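Local coordinates for protein Cif-like 1 (Burkholderia cenocepacia, PDB 7JQY) that probably hydrolyses epoxides as a Cif-like member of the alpha/beta hydrolase family, and assembles into an octamer, at residues B[117-122]-B[141-146]; B[89-94]-B[221-226]; B[16-21]-B[60-65]; B[27-32]-B[40-45]. The protein carries 1 engineered substitution. All blocks are in the same frame, centred on the assembly; numbering follows the deposited sequence.

Contact 1: B[117-122]-B[141-146]; sequences IHLVGR and VKLAML
Lys-142 and His-118 lie side by side and point the same way from two adjacent strands. CB of Lys-142 sits at the edge of the imidazole, in its plane, 3.7 Å from ND1 of His-118. CG, anti to the carbonyl carbon (chi1 -72°), stays beside that nitrogen. CD, further along an extended chain, is still 4.1 Å from ND1 of His-118 and meets CE1 as well. NZ then passes beyond the ring to a hydrogen bond with the carbonyl O of Phe-301, while NE2 of His-118 is held by Glu-49. Val-141 places its CB over one face of the imidazole, and its CG1 comes within 3.8 Å of CE1 of His-118.

Strands 117-122 and 140-146 run parallel, with helix 124-135 as the connection of a beta-alpha-beta crossover in the central sheet of the alpha/beta hydrolase fold. Gly-121 stands where the sequence fits a nucleophile elbow, whose serine is here the engineered residue. Leu-119 is bonded through both its N and its O. The amide goes to Lys-142 O, and the carbonyl takes Ala-144 N at 2.8 Å in a nearly straight bond (165°). Gly-121 continues the pattern, donating to Ala-144 O and accepting from Leu-146 N. Toward helix 124-135, CD1 of Leu-143 rests 4.0 Å from CB of Leu-119. On the face turned to helix 291-303, CG1 of Val-120 meets CD1 of Leu-146. CB of Arg-122 touches CB of Leu-146 at 3.7 Å, and the arginine's guanidinium is held by Asp-147, Gln-59 and the carbonyl O of His-284.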
loop_
_atom_site.group_PDB
_atom_site.type_symbol
_atom_site.label_atom_id
_atom_site.label_comp_id
_atom_site.label_asym_id
_atom_site.label_seq_id
_atom_site.Cartn_x
_atom_site.Cartn_y
_atom_site.Cartn_z
ATOM N N ILE B 117 -16.677 15.578 44.204
ATOM C CA ILE B 117 -15.819 16.056 43.124
ATOM C C ILE B 117 -16.537 17.198 42.421
ATOM O O ILE B 117 -17.768 17.278 42.433
ATOM C CB ILE B 117 -15.501 14.950 42.095
ATOM C CG1 ILE B 117 -16.808 14.485 41.448
ATOM C CG2 ILE B 117 -14.752 13.783 42.746
ATOM C CD1 ILE B 117 -16.641 13.576 40.272
ATOM N N HIS B 118 -15.760 18.111 41.853
ATOM C CA HIS B 118 -16.255 18.988 40.801
ATOM C C HIS B 118 -16.045 18.264 39.479
ATOM O O HIS B 118 -15.077 17.510 39.322
ATOM C CB HIS B 118 -15.514 20.322 40.799
ATOM C CG HIS B 118 -15.582 21.049 42.106
ATOM N ND1 HIS B 118 -16.622 21.893 42.440
ATOM C CD2 HIS B 118 -14.747 21.046 43.173
ATOM C CE1 HIS B 118 -16.415 22.388 43.648
ATOM N NE2 HIS B 118 -15.283 21.891 44.113
ATOM N N LEU B 119 -16.967 18.458 38.542
ATOM C CA LEU B 119 -17.016 17.632 37.344
ATOM C C LEU B 119 -17.157 18.513 36.111
ATOM O O LEU B 119 -18.093 19.317 36.022
ATOM C CB LEU B 119 -18.164 16.621 37.432
ATOM C CG LEU B 119 -18.174 15.464 36.438
ATOM C CD1 LEU B 119 -16.809 14.789 36.368
ATOM C CD2 LEU B 119 -19.274 14.469 36.793
ATOM N N VAL B 120 -16.243 18.338 35.155
ATOM C CA VAL B 120 -16.220 19.077 33.897
ATOM C C VAL B 120 -16.215 18.085 32.741
ATOM O O VAL B 120 -15.400 17.155 32.721
ATOM C CB VAL B 120 -14.984 19.990 33.803
ATOM C CG1 VAL B 120 -15.077 20.880 32.552
ATOM C CG2 VAL B 120 -14.816 20.805 35.075
ATOM N N GLY B 121 -17.102 18.285 31.777
ATOM C CA GLY B 121 -17.178 17.404 30.627
ATOM C C GLY B 121 -17.497 18.166 29.359
ATOM O O GLY B 121 -18.100 19.244 29.389
ATOM N N ARG B 122 -17.073 17.591 28.231
ATOM C CA ARG B 122 -17.413 18.095 26.905
ATOM C C ARG B 122 -17.620 16.915 25.965
ATOM O O ARG B 122 -17.107 15.815 26.197
ATOM C CB ARG B 122 -16.338 19.053 26.347
ATOM C CG ARG B 122 -15.082 18.385 25.789
ATOM C CD ARG B 122 -14.245 19.372 24.971
ATOM N NE ARG B 122 -15.003 19.916 23.850
ATOM C CZ ARG B 122 -15.265 19.248 22.731
ATOM N NH1 ARG B 122 -14.828 18.000 22.575
ATOM N NH2 ARG B 122 -15.977 19.820 21.771
ATOM N N VAL B 141 -20.516 17.965 43.529
ATOM C CA VAL B 141 -20.647 19.289 44.133
ATOM C C VAL B 141 -21.124 20.300 43.097
ATOM O O VAL B 141 -22.133 20.988 43.287
ATOM C CB VAL B 141 -19.313 19.720 44.765
ATOM C CG1 VAL B 141 -19.451 21.066 45.451
ATOM C CG2 VAL B 141 -18.838 18.678 45.737
ATOM N N LYS B 142 -20.400 20.401 41.984
ATOM C CA LYS B 142 -20.742 21.296 40.888
ATOM C C LYS B 142 -20.430 20.591 39.576
ATOM O O LYS B 142 -19.547 19.728 39.510
ATOM C CB LYS B 142 -19.978 22.626 40.971
ATOM C CG LYS B 142 -20.452 23.550 42.079
ATOM C CD LYS B 142 -19.528 24.741 42.235
ATOM C CE LYS B 142 -19.961 25.622 43.392
ATOM N NZ LYS B 142 -18.888 26.574 43.799
ATOM N N LEU B 143 -21.165 20.964 38.533
ATOM C CA LEU B 143 -21.060 20.330 37.225
ATOM C C LEU B 143 -20.968 21.408 36.153
ATOM O O LEU B 143 -21.774 22.344 36.143
ATOM C CB LEU B 143 -22.266 19.419 36.972
ATOM C CG LEU B 143 -22.424 18.832 35.576
ATOM C CD1 LEU B 143 -21.326 17.811 35.308
ATOM C CD2 LEU B 143 -23.807 18.217 35.407
ATOM N N ALA B 144 -19.965 21.297 35.278
ATOM C CA ALA B 144 -19.768 22.227 34.168
ATOM C C ALA B 144 -19.931 21.480 32.854
ATOM O O ALA B 144 -19.293 20.442 32.643
ATOM C CB ALA B 144 -18.398 22.901 34.230
ATOM N N MET B 145 -20.775 22.015 31.971
ATOM C CA MET B 145 -21.160 21.338 30.737
ATOM C C MET B 145 -20.712 22.166 29.538
ATOM O O MET B 145 -21.148 23.313 29.376
ATOM C CB MET B 145 -22.673 21.113 30.713
ATOM C CG MET B 145 -23.168 20.270 31.897
ATOM S SD MET B 145 -24.939 19.929 31.840
ATOM C CE MET B 145 -24.922 18.302 31.093
ATOM N N LEU B 146 -19.883 21.574 28.674
ATOM C CA LEU B 146 -19.219 22.312 27.603
ATOM C C LEU B 146 -19.620 21.795 26.227
ATOM O O LEU B 146 -19.651 20.581 25.993
ATOM C CB LEU B 146 -17.693 22.229 27.726
ATOM C CG LEU B 146 -16.964 22.547 29.035
ATOM C CD1 LEU B 146 -15.459 22.640 28.766
ATOM C CD2 LEU B 146 -17.472 23.822 29.671
#

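Contact 2: B[89-94]-B[221-226]; sequences SDKPLG and LRAGFE
Arg-222 reaches from helix 220-229 to grip consecutive backbone carbonyls of Lys-91 and Pro-92. The helix belongs to the largely helical insertion between strands 140-146 and 250-255, which probably corresponds to the cap of epoxide hydrolases, whereas 89-94 is a loop of the alpha/beta hydrolase core, so the contact would join cap to core. NH2 of Arg-222 donates to Lys-91 O at 2.8 Å. That oxygen lies in the guanidinium plane, although the donor stands well above the plane of the carbonyl. NH1 makes the straighter bond, 3.1 Å to Pro-92 O with an angle of 159° at the hydrogen, and NH2 adds a weak one to the same oxygen. The two carbonyls thus lie along one edge of the flat group and should hold its rotation.

A bend at chi3 (72°) sets NE on its course, and this nitrogen forms a salt bridge with Asp-177 of the second subunit, so one arginine ties together loop, helix and a neighbouring chain. Beside it, CB of Ala-223 packs 3.8 Å from CG of Lys-91.

Further out, one water donates to Leu-93 O and accepts a weak bond from NH1 of Arg-222, while a second water lies between Leu-93 O and OE1 of Glu-226. The carboxylate of Glu-226 is itself anchored by Arg-229 and Arg-176. The Lys-91 chain bends at chi2 (97°), which places CD, and leads away from the helix; its NZ is bonded to Gly-87 O and, at 2.9 Å, to Ser-89 O.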
loop_
_atom_site.group_PDB
_atom_site.type_symbol
_atom_site.label_atom_id
_atom_site.label_comp_id
_atom_site.label_asym_id
_atom_site.label_seq_id
_atom_site.Cartn_x
_atom_site.Cartn_y
_atom_site.Cartn_z
ATOM N N SER B 89 -6.351 4.075 27.787
ATOM C CA SER B 89 -7.196 3.179 28.555
ATOM C C SER B 89 -7.481 1.895 27.775
ATOM O O SER B 89 -7.231 1.798 26.568
ATOM C CB SER B 89 -8.498 3.887 28.914
ATOM O OG SER B 89 -8.260 4.833 29.943
ATOM N N ASP B 90 -7.969 0.883 28.497
ATOM C CA ASP B 90 -8.341 -0.372 27.861
ATOM C C ASP B 90 -9.506 -0.160 26.895
ATOM O O ASP B 90 -10.266 0.809 26.998
ATOM C CB ASP B 90 -8.708 -1.420 28.910
ATOM C CG ASP B 90 -7.478 -2.015 29.583
ATOM O OD1 ASP B 90 -6.349 -1.639 29.183
ATOM O OD2 ASP B 90 -7.646 -2.828 30.515
ATOM N N LYS B 91 -9.645 -1.094 25.944
ATOM C CA LYS B 91 -10.699 -1.061 24.932
ATOM C C LYS B 91 -11.510 -2.348 25.019
ATOM O O LYS B 91 -11.377 -3.237 24.163
ATOM C CB LYS B 91 -10.130 -0.885 23.524
ATOM C CG LYS B 91 -9.656 0.526 23.205
ATOM C CD LYS B 91 -8.160 0.648 23.406
ATOM C CE LYS B 91 -7.668 2.066 23.138
ATOM N NZ LYS B 91 -6.344 2.281 23.809
ATOM N N PRO B 92 -12.376 -2.478 26.028
ATOM C CA PRO B 92 -13.173 -3.707 26.155
ATOM C C PRO B 92 -14.240 -3.835 25.073
ATOM O O PRO B 92 -14.407 -2.935 24.243
ATOM C CB PRO B 92 -13.798 -3.579 27.552
ATOM C CG PRO B 92 -13.813 -2.125 27.829
ATOM C CD PRO B 92 -12.607 -1.545 27.145
ATOM N N LEU B 93 -14.946 -4.971 25.066
ATOM C CA LEU B 93 -15.971 -5.225 24.057
ATOM C C LEU B 93 -17.161 -4.275 24.206
ATOM O O LEU B 93 -17.672 -3.743 23.211
ATOM C CB LEU B 93 -16.426 -6.680 24.151
ATOM C CG LEU B 93 -17.614 -7.132 23.306
ATOM C CD1 LEU B 93 -17.230 -7.203 21.848
ATOM C CD2 LEU B 93 -18.118 -8.480 23.801
ATOM N N GLY B 94 -17.625 -4.062 25.433
ATOM C CA GLY B 94 -18.809 -3.263 25.651
ATOM C C GLY B 94 -18.698 -2.322 26.832
ATOM O O GLY B 94 -17.595 -2.076 27.329
ATOM N N LEU B 221 -10.338 3.085 17.245
ATOM C CA LEU B 221 -11.433 3.481 16.362
ATOM C C LEU B 221 -12.717 2.765 16.751
ATOM O O LEU B 221 -13.769 3.398 16.923
ATOM C CB LEU B 221 -11.083 3.167 14.908
ATOM C CG LEU B 221 -10.151 4.080 14.126
ATOM C CD1 LEU B 221 -10.038 3.540 12.709
ATOM C CD2 LEU B 221 -10.673 5.537 14.111
ATOM N N ARG B 222 -12.638 1.436 16.907
ATOM C CA ARG B 222 -13.809 0.642 17.260
ATOM C C ARG B 222 -14.432 1.140 18.551
ATOM O O ARG B 222 -15.641 1.394 18.616
ATOM C CB ARG B 222 -13.429 -0.842 17.409
ATOM C CG ARG B 222 -14.493 -1.646 18.140
ATOM C CD ARG B 222 -14.111 -3.117 18.366
ATOM N NE ARG B 222 -13.075 -3.285 19.381
ATOM C CZ ARG B 222 -13.280 -3.123 20.683
ATOM N NH1 ARG B 222 -14.482 -2.781 21.126
ATOM N NH2 ARG B 222 -12.288 -3.312 21.549
ATOM N N ALA B 223 -13.613 1.301 19.588
ATOM C CA ALA B 223 -14.136 1.725 20.879
ATOM C C ALA B 223 -14.759 3.108 20.782
ATOM O O ALA B 223 -15.789 3.379 21.410
ATOM C CB ALA B 223 -13.027 1.719 21.927
ATOM N N GLY B 224 -14.130 4.006 20.027
ATOM C CA GLY B 224 -14.711 5.332 19.847
ATOM C C GLY B 224 -16.059 5.289 19.150
ATOM O O GLY B 224 -17.006 5.946 19.577
ATOM N N PHE B 225 -16.185 4.452 18.114
ATOM C CA PHE B 225 -17.435 4.389 17.360
ATOM C C PHE B 225 -18.551 3.721 18.152
ATOM O O PHE B 225 -19.731 3.989 17.896
ATOM C CB PHE B 225 -17.216 3.661 16.035
ATOM C CG PHE B 225 -16.339 4.409 15.077
ATOM C CD1 PHE B 225 -16.323 5.797 15.074
ATOM C CD2 PHE B 225 -15.517 3.727 14.190
ATOM C CE1 PHE B 225 -15.510 6.495 14.190
ATOM C CE2 PHE B 225 -14.697 4.414 13.315
ATOM C CZ PHE B 225 -14.696 5.802 13.313
ATOM N N GLU B 226 -18.206 2.826 19.084
ATOM C CA GLU B 226 -19.207 2.196 19.937
ATOM C C GLU B 226 -19.873 3.190 20.883
ATOM O O GLU B 226 -20.985 2.928 21.361
ATOM C CB GLU B 226 -18.570 1.062 20.747
ATOM C CG GLU B 226 -18.098 -0.128 19.914
ATOM C CD GLU B 226 -19.239 -0.907 19.279
ATOM O OE1 GLU B 226 -20.338 -0.947 19.873
ATOM O OE2 GLU B 226 -19.041 -1.480 18.186
HETATM O O HOH W 1 -19.913 -2.173 22.478
HETATM O O HOH W 2 -17.220 -3.432 20.633
#

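Contact 3: B[16-21]-B[60-65]; sequences PGLPAG and TWYTWR
Gly-17 and Arg-65 are joined by a water, while no direct hydrogen bond crosses between 16-21 and 60-65. The water accepts from NE of Arg-65 at 2.8 Å and donates to Gly-17 O at 3.0 Å. CG of Arg-65 stands between the backbone N and the carbonyl carbon (chi1 63°), and the extended chain beyond it carries the guanidinium beside Tyr-62, whose CE2 lies 3.3 Å from the guanidinium plane, offset toward the rim. Tyr-62 O is gripped from opposite faces of its carbonyl plane by NH1 and the backbone N of Arg-65. NH2 forms a salt bridge with Asp-288.

OH of Tyr-62 stands 3.3 Å from CA of Gly-17, and both Tyr-62 OH and Gly-17 N are bonded to OD1 of Asp-207, so that one carboxylate oxygen is shared by the two segments. CD2 of Leu-18 lodges among three side chains, 3.6 Å from CE1 of Tyr-62, 4.0 Å from CH2 of Trp-61, and also touching CB of Arg-65. Next to it, CG of Pro-19 rests 3.4 Å from Arg-65 O.

An ST turn made by OG1 of Thr-60 opens the short 3-10 segment 61-63 that presents these rings. The N-terminal arm packs on the loop after strand 50-54, which in epoxide hydrolases of the alpha/beta hydrolase fold starts with the HGxP motif near the oxyanion hole.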
loop_
_atom_site.group_PDB
_atom_site.type_symbol
_atom_site.label_atom_id
_atom_site.label_comp_id
_atom_site.label_asym_id
_atom_site.label_seq_id
_atom_site.Cartn_x
_atom_site.Cartn_y
_atom_site.Cartn_z
ATOM N N PRO B 16 2.231 24.938 19.743
ATOM C CA PRO B 16 1.823 23.560 20.045
ATOM C C PRO B 16 2.463 23.012 21.315
ATOM O O PRO B 16 3.470 23.519 21.810
ATOM C CB PRO B 16 2.304 22.770 18.820
ATOM C CG PRO B 16 3.487 23.549 18.313
ATOM C CD PRO B 16 3.154 25.010 18.591
ATOM N N GLY B 17 1.841 21.954 21.840
ATOM C CA GLY B 17 2.403 21.164 22.925
ATOM C C GLY B 17 1.841 21.522 24.291
ATOM O O GLY B 17 0.970 22.382 24.455
ATOM N N LEU B 18 2.367 20.820 25.287
ATOM C CA LEU B 18 2.026 21.093 26.669
ATOM C C LEU B 18 2.587 22.453 27.082
ATOM O O LEU B 18 3.627 22.879 26.577
ATOM C CB LEU B 18 2.600 20.013 27.592
ATOM C CG LEU B 18 2.182 18.559 27.380
ATOM C CD1 LEU B 18 3.045 17.607 28.218
ATOM C CD2 LEU B 18 0.709 18.387 27.708
ATOM N N PRO B 19 1.912 23.157 27.987
ATOM C CA PRO B 19 2.461 24.417 28.497
ATOM C C PRO B 19 3.710 24.172 29.333
ATOM O O PRO B 19 3.918 23.088 29.886
ATOM C CB PRO B 19 1.321 24.994 29.340
ATOM C CG PRO B 19 0.494 23.803 29.726
ATOM C CD PRO B 19 0.616 22.814 28.604
ATOM N N ALA B 20 4.538 25.214 29.436
ATOM C CA ALA B 20 5.808 25.107 30.153
ATOM C C ALA B 20 5.599 24.637 31.587
ATOM O O ALA B 20 4.682 25.090 32.274
ATOM C CB ALA B 20 6.523 26.457 30.150
ATOM N N GLY B 21 6.434 23.692 32.030
ATOM C CA GLY B 21 6.368 23.191 33.385
ATOM C C GLY B 21 5.365 22.083 33.625
ATOM O O GLY B 21 5.315 21.548 34.740
ATOM N N THR B 60 -8.551 12.990 23.959
ATOM C CA THR B 60 -8.020 12.303 25.122
ATOM C C THR B 60 -7.930 13.336 26.231
ATOM O O THR B 60 -8.335 14.491 26.051
ATOM C CB THR B 60 -6.636 11.699 24.848
ATOM O OG1 THR B 60 -5.729 12.766 24.564
ATOM C CG2 THR B 60 -6.666 10.703 23.694
ATOM N N TRP B 61 -7.335 12.935 27.360
ATOM C CA TRP B 61 -7.054 13.882 28.438
ATOM C C TRP B 61 -6.292 15.100 27.937
ATOM O O TRP B 61 -6.402 16.189 28.516
ATOM C CB TRP B 61 -6.250 13.190 29.546
ATOM C CG TRP B 61 -4.812 12.979 29.165
ATOM C CD1 TRP B 61 -4.269 11.856 28.605
ATOM C CD2 TRP B 61 -3.738 13.927 29.287
ATOM N NE1 TRP B 61 -2.929 12.049 28.369
ATOM C CE2 TRP B 61 -2.576 13.306 28.784
ATOM C CE3 TRP B 61 -3.648 15.237 29.775
ATOM C CZ2 TRP B 61 -1.341 13.950 28.756
ATOM C CZ3 TRP B 61 -2.413 15.872 29.750
ATOM C CH2 TRP B 61 -1.280 15.229 29.238
ATOM N N TYR B 62 -5.507 14.934 26.867
ATOM C CA TYR B 62 -4.614 15.984 26.388
ATOM C C TYR B 62 -5.357 17.274 26.051
ATOM O O TYR B 62 -4.728 18.334 25.953
ATOM C CB TYR B 62 -3.842 15.459 25.171
ATOM C CG TYR B 62 -2.836 16.414 24.541
ATOM C CD1 TYR B 62 -1.566 16.584 25.084
ATOM C CD2 TYR B 62 -3.149 17.121 23.381
ATOM C CE1 TYR B 62 -0.636 17.441 24.492
ATOM C CE2 TYR B 62 -2.232 17.970 22.784
ATOM C CZ TYR B 62 -0.977 18.133 23.345
ATOM O OH TYR B 62 -0.067 18.984 22.753
ATOM N N THR B 63 -6.679 17.215 25.869
ATOM C CA THR B 63 -7.414 18.426 25.536
ATOM C C THR B 63 -7.474 19.415 26.696
ATOM O O THR B 63 -7.684 20.608 26.460
ATOM C CB THR B 63 -8.825 18.077 25.039
ATOM O OG1 THR B 63 -9.373 19.207 24.359
ATOM C CG2 THR B 63 -9.751 17.692 26.179
ATOM N N TRP B 64 -7.244 18.965 27.927
ATOM C CA TRP B 64 -7.276 19.809 29.113
ATOM C C TRP B 64 -5.911 20.380 29.467
ATOM O O TRP B 64 -5.744 20.908 30.570
ATOM C CB TRP B 64 -7.826 19.024 30.308
ATOM C CG TRP B 64 -9.161 18.401 30.031
ATOM C CD1 TRP B 64 -9.412 17.094 29.779
ATOM C CD2 TRP B 64 -10.421 19.072 29.962
ATOM N NE1 TRP B 64 -10.750 16.897 29.568
ATOM C CE2 TRP B 64 -11.396 18.098 29.673
ATOM C CE3 TRP B 64 -10.825 20.406 30.116
ATOM C CZ2 TRP B 64 -12.752 18.412 29.532
ATOM C CZ3 TRP B 64 -12.178 20.717 29.978
ATOM C CH2 TRP B 64 -13.119 19.726 29.687
ATOM N N ARG B 65 -4.940 20.286 28.554
ATOM C CA ARG B 65 -3.556 20.612 28.889
ATOM C C ARG B 65 -3.384 22.053 29.351
ATOM O O ARG B 65 -2.516 22.329 30.191
ATOM C CB ARG B 65 -2.661 20.344 27.686
ATOM C CG ARG B 65 -2.979 21.208 26.491
ATOM C CD ARG B 65 -2.388 20.622 25.233
ATOM N NE ARG B 65 -2.769 21.398 24.063
ATOM C CZ ARG B 65 -3.895 21.218 23.390
ATOM N NH1 ARG B 65 -4.755 20.276 23.775
ATOM N NH2 ARG B 65 -4.159 21.987 22.333
HETATM O O HOH W 3 -1.271 23.425 22.740
#

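Contact 4: B[27-32]-B[40-45]; sequences SRRYAQ and YVTGGP
Tyr-40 O accepts from the backbone N of Arg-29 at 2.9 Å, and Tyr-40 N returns an equally short bond to Arg-29 O, making an antiparallel hydrogen-bonded pair. Ser-27 and Thr-42 form a second such pair, with Arg-28 and Val-41 as the non-hydrogen-bonded pair between them. Here CA of Val-41 makes a CH...O contact of 3.2 Å with Ser-27 O. Ser-27 OG bonds to Gly-12 N of the third subunit.

The Tyr-40 ring leans across to the partner strand. Its CG takes the crowded position between the backbone N and the carbonyl carbon (chi1 63°). CB of Arg-29 lies over one ring face, offset toward the rim, 3.3 Å from CZ of Tyr-40, and makes a CH-pi contact. The backbone N of Ala-31 lies in plane at the ring edge, and CB of Ala-31 is 4.1 Å from CE1 of Tyr-40. The guanidinium of Arg-29 turns off from the partner strand, and its NH1 bonds to Arg-28 O.

This beta hairpin forms one border of the sheet. Strand 26-32 is outermost within the chain, strand 37-43 pairs on its other side with strand 77-82, and Tyr-40 and Ala-31 pack against Leu-108 of helix 98-111.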
loop_
_atom_site.group_PDB
_atom_site.type_symbol
_atom_site.label_atom_id
_atom_site.label_comp_id
_atom_site.label_asym_id
_atom_site.label_seq_id
_atom_site.Cartn_x
_atom_site.Cartn_y
_atom_site.Cartn_z
ATOM N N SER B 27 1.295 13.611 36.435
ATOM C CA SER B 27 1.794 12.253 36.364
ATOM C C SER B 27 0.765 11.395 35.656
ATOM O O SER B 27 -0.441 11.589 35.815
ATOM C CB SER B 27 2.074 11.671 37.760
ATOM O OG SER B 27 2.998 12.480 38.453
ATOM N N ARG B 28 1.255 10.414 34.911
ATOM C CA ARG B 28 0.393 9.439 34.267
ATOM C C ARG B 28 0.203 8.276 35.222
ATOM O O ARG B 28 1.175 7.761 35.785
ATOM C CB ARG B 28 0.991 8.959 32.939
ATOM C CG ARG B 28 1.275 10.080 31.944
ATOM C CD ARG B 28 1.778 9.516 30.640
ATOM N NE ARG B 28 1.119 8.251 30.364
ATOM C CZ ARG B 28 1.570 7.341 29.512
ATOM N NH1 ARG B 28 2.692 7.557 28.840
ATOM N NH2 ARG B 28 0.901 6.212 29.338
ATOM N N ARG B 29 -1.045 7.854 35.386
ATOM C CA ARG B 29 -1.405 6.814 36.330
ATOM C C ARG B 29 -2.454 5.920 35.690
ATOM O O ARG B 29 -3.152 6.312 34.746
ATOM C CB ARG B 29 -1.966 7.414 37.628
ATOM C CG ARG B 29 -1.060 7.386 38.827
ATOM C CD ARG B 29 0.050 8.403 38.728
ATOM N NE ARG B 29 1.064 8.153 39.753
ATOM C CZ ARG B 29 2.363 7.999 39.506
ATOM N NH1 ARG B 29 2.843 8.240 38.293
ATOM N NH2 ARG B 29 3.208 7.749 40.502
ATOM N N TYR B 30 -2.579 4.722 36.242
ATOM C CA TYR B 30 -3.585 3.757 35.831
ATOM C C TYR B 30 -4.443 3.400 37.032
ATOM O O TYR B 30 -3.985 3.436 38.179
ATOM C CB TYR B 30 -2.973 2.471 35.265
ATOM C CG TYR B 30 -2.284 2.613 33.926
ATOM C CD1 TYR B 30 -0.899 2.532 33.829
ATOM C CD2 TYR B 30 -3.012 2.791 32.760
ATOM C CE1 TYR B 30 -0.257 2.652 32.600
ATOM C CE2 TYR B 30 -2.386 2.906 31.536
ATOM C CZ TYR B 30 -1.008 2.833 31.459
ATOM O OH TYR B 30 -0.376 2.948 30.241
ATOM N N ALA B 31 -5.700 3.075 36.763
ATOM C CA ALA B 31 -6.600 2.569 37.787
ATOM C C ALA B 31 -7.213 1.283 37.269
ATOM O O ALA B 31 -7.859 1.278 36.218
ATOM C CB ALA B 31 -7.686 3.585 38.137
ATOM N N GLN B 32 -6.983 0.195 37.979
ATOM C CA GLN B 32 -7.575 -1.075 37.604
ATOM C C GLN B 32 -8.979 -1.101 38.185
ATOM O O GLN B 32 -9.157 -0.991 39.402
ATOM C CB GLN B 32 -6.734 -2.253 38.101
ATOM C CG GLN B 32 -7.120 -3.594 37.494
ATOM C CD GLN B 32 -6.857 -3.646 36.002
ATOM O OE1 GLN B 32 -5.760 -3.335 35.549
ATOM N NE2 GLN B 32 -7.876 -4.014 35.227
ATOM N N TYR B 40 -5.208 7.933 33.454
ATOM C CA TYR B 40 -5.550 9.299 33.810
ATOM C C TYR B 40 -4.279 10.047 34.147
ATOM O O TYR B 40 -3.243 9.453 34.467
ATOM C CB TYR B 40 -6.540 9.379 34.987
ATOM C CG TYR B 40 -6.014 8.828 36.301
ATOM C CD1 TYR B 40 -5.931 7.454 36.516
ATOM C CD2 TYR B 40 -5.595 9.679 37.320
ATOM C CE1 TYR B 40 -5.447 6.940 37.716
ATOM C CE2 TYR B 40 -5.114 9.175 38.519
ATOM C CZ TYR B 40 -5.039 7.807 38.708
ATOM O OH TYR B 40 -4.558 7.305 39.895
ATOM N N VAL B 41 -4.374 11.364 34.066
ATOM C CA VAL B 41 -3.273 12.260 34.385
ATOM C C VAL B 41 -3.705 13.097 35.576
ATOM O O VAL B 41 -4.828 13.617 35.595
ATOM C CB VAL B 41 -2.901 13.133 33.170
ATOM C CG1 VAL B 41 -1.843 14.152 33.525
ATOM C CG2 VAL B 41 -2.407 12.245 32.049
ATOM N N THR B 42 -2.842 13.192 36.585
ATOM C CA THR B 42 -3.230 13.837 37.829
ATOM C C THR B 42 -2.115 14.734 38.350
ATOM O O THR B 42 -0.930 14.491 38.105
ATOM C CB THR B 42 -3.618 12.812 38.900
ATOM O OG1 THR B 42 -4.193 13.504 40.015
ATOM C CG2 THR B 42 -2.391 11.999 39.365
ATOM N N GLY B 43 -2.523 15.789 39.054
ATOM C CA GLY B 43 -1.620 16.749 39.669
ATOM C C GLY B 43 -2.375 17.632 40.646
ATOM O O GLY B 43 -3.595 17.525 40.805
ATOM N N GLY B 44 -1.630 18.519 41.306
ATOM C CA GLY B 44 -2.190 19.357 42.344
ATOM C C GLY B 44 -2.084 18.694 43.710
ATOM O O GLY B 44 -1.582 17.571 43.838
ATOM N N PRO B 45 -2.578 19.368 44.753
ATOM C CA PRO B 45 -2.455 18.825 46.117
ATOM C C PRO B 45 -3.267 17.556 46.319
ATOM O O PRO B 45 -4.419 17.460 45.888
ATOM C CB PRO B 45 -2.981 19.960 47.004
ATOM C CG PRO B 45 -2.966 21.187 46.139
ATOM C CD PRO B 45 -3.189 20.708 44.741
#

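In the fold
Contacts 1 and 4 belong to the same sheet, with centres about 18 Å apart: contact 1 is parallel, central and buried, whereas contact 4 is antiparallel, at the border and next to another subunit. Both rest on bonds between backbones, whereas in contact 2, at the surface, an arginine side chain donates to backbone carbonyls, and contact 3 relies on packing and one water. Contact 3 bridges the two sheet contacts. Its Trp-64 touches Val-120 and Leu-146 of contact 1, and its Trp-61 packs on Val-41 of contact 4. Contact 2 lies across the chain's centre from contact 1, about 24 Å between centres, and comes to about 5 Å from contact 4 at the nearest atoms without touching it.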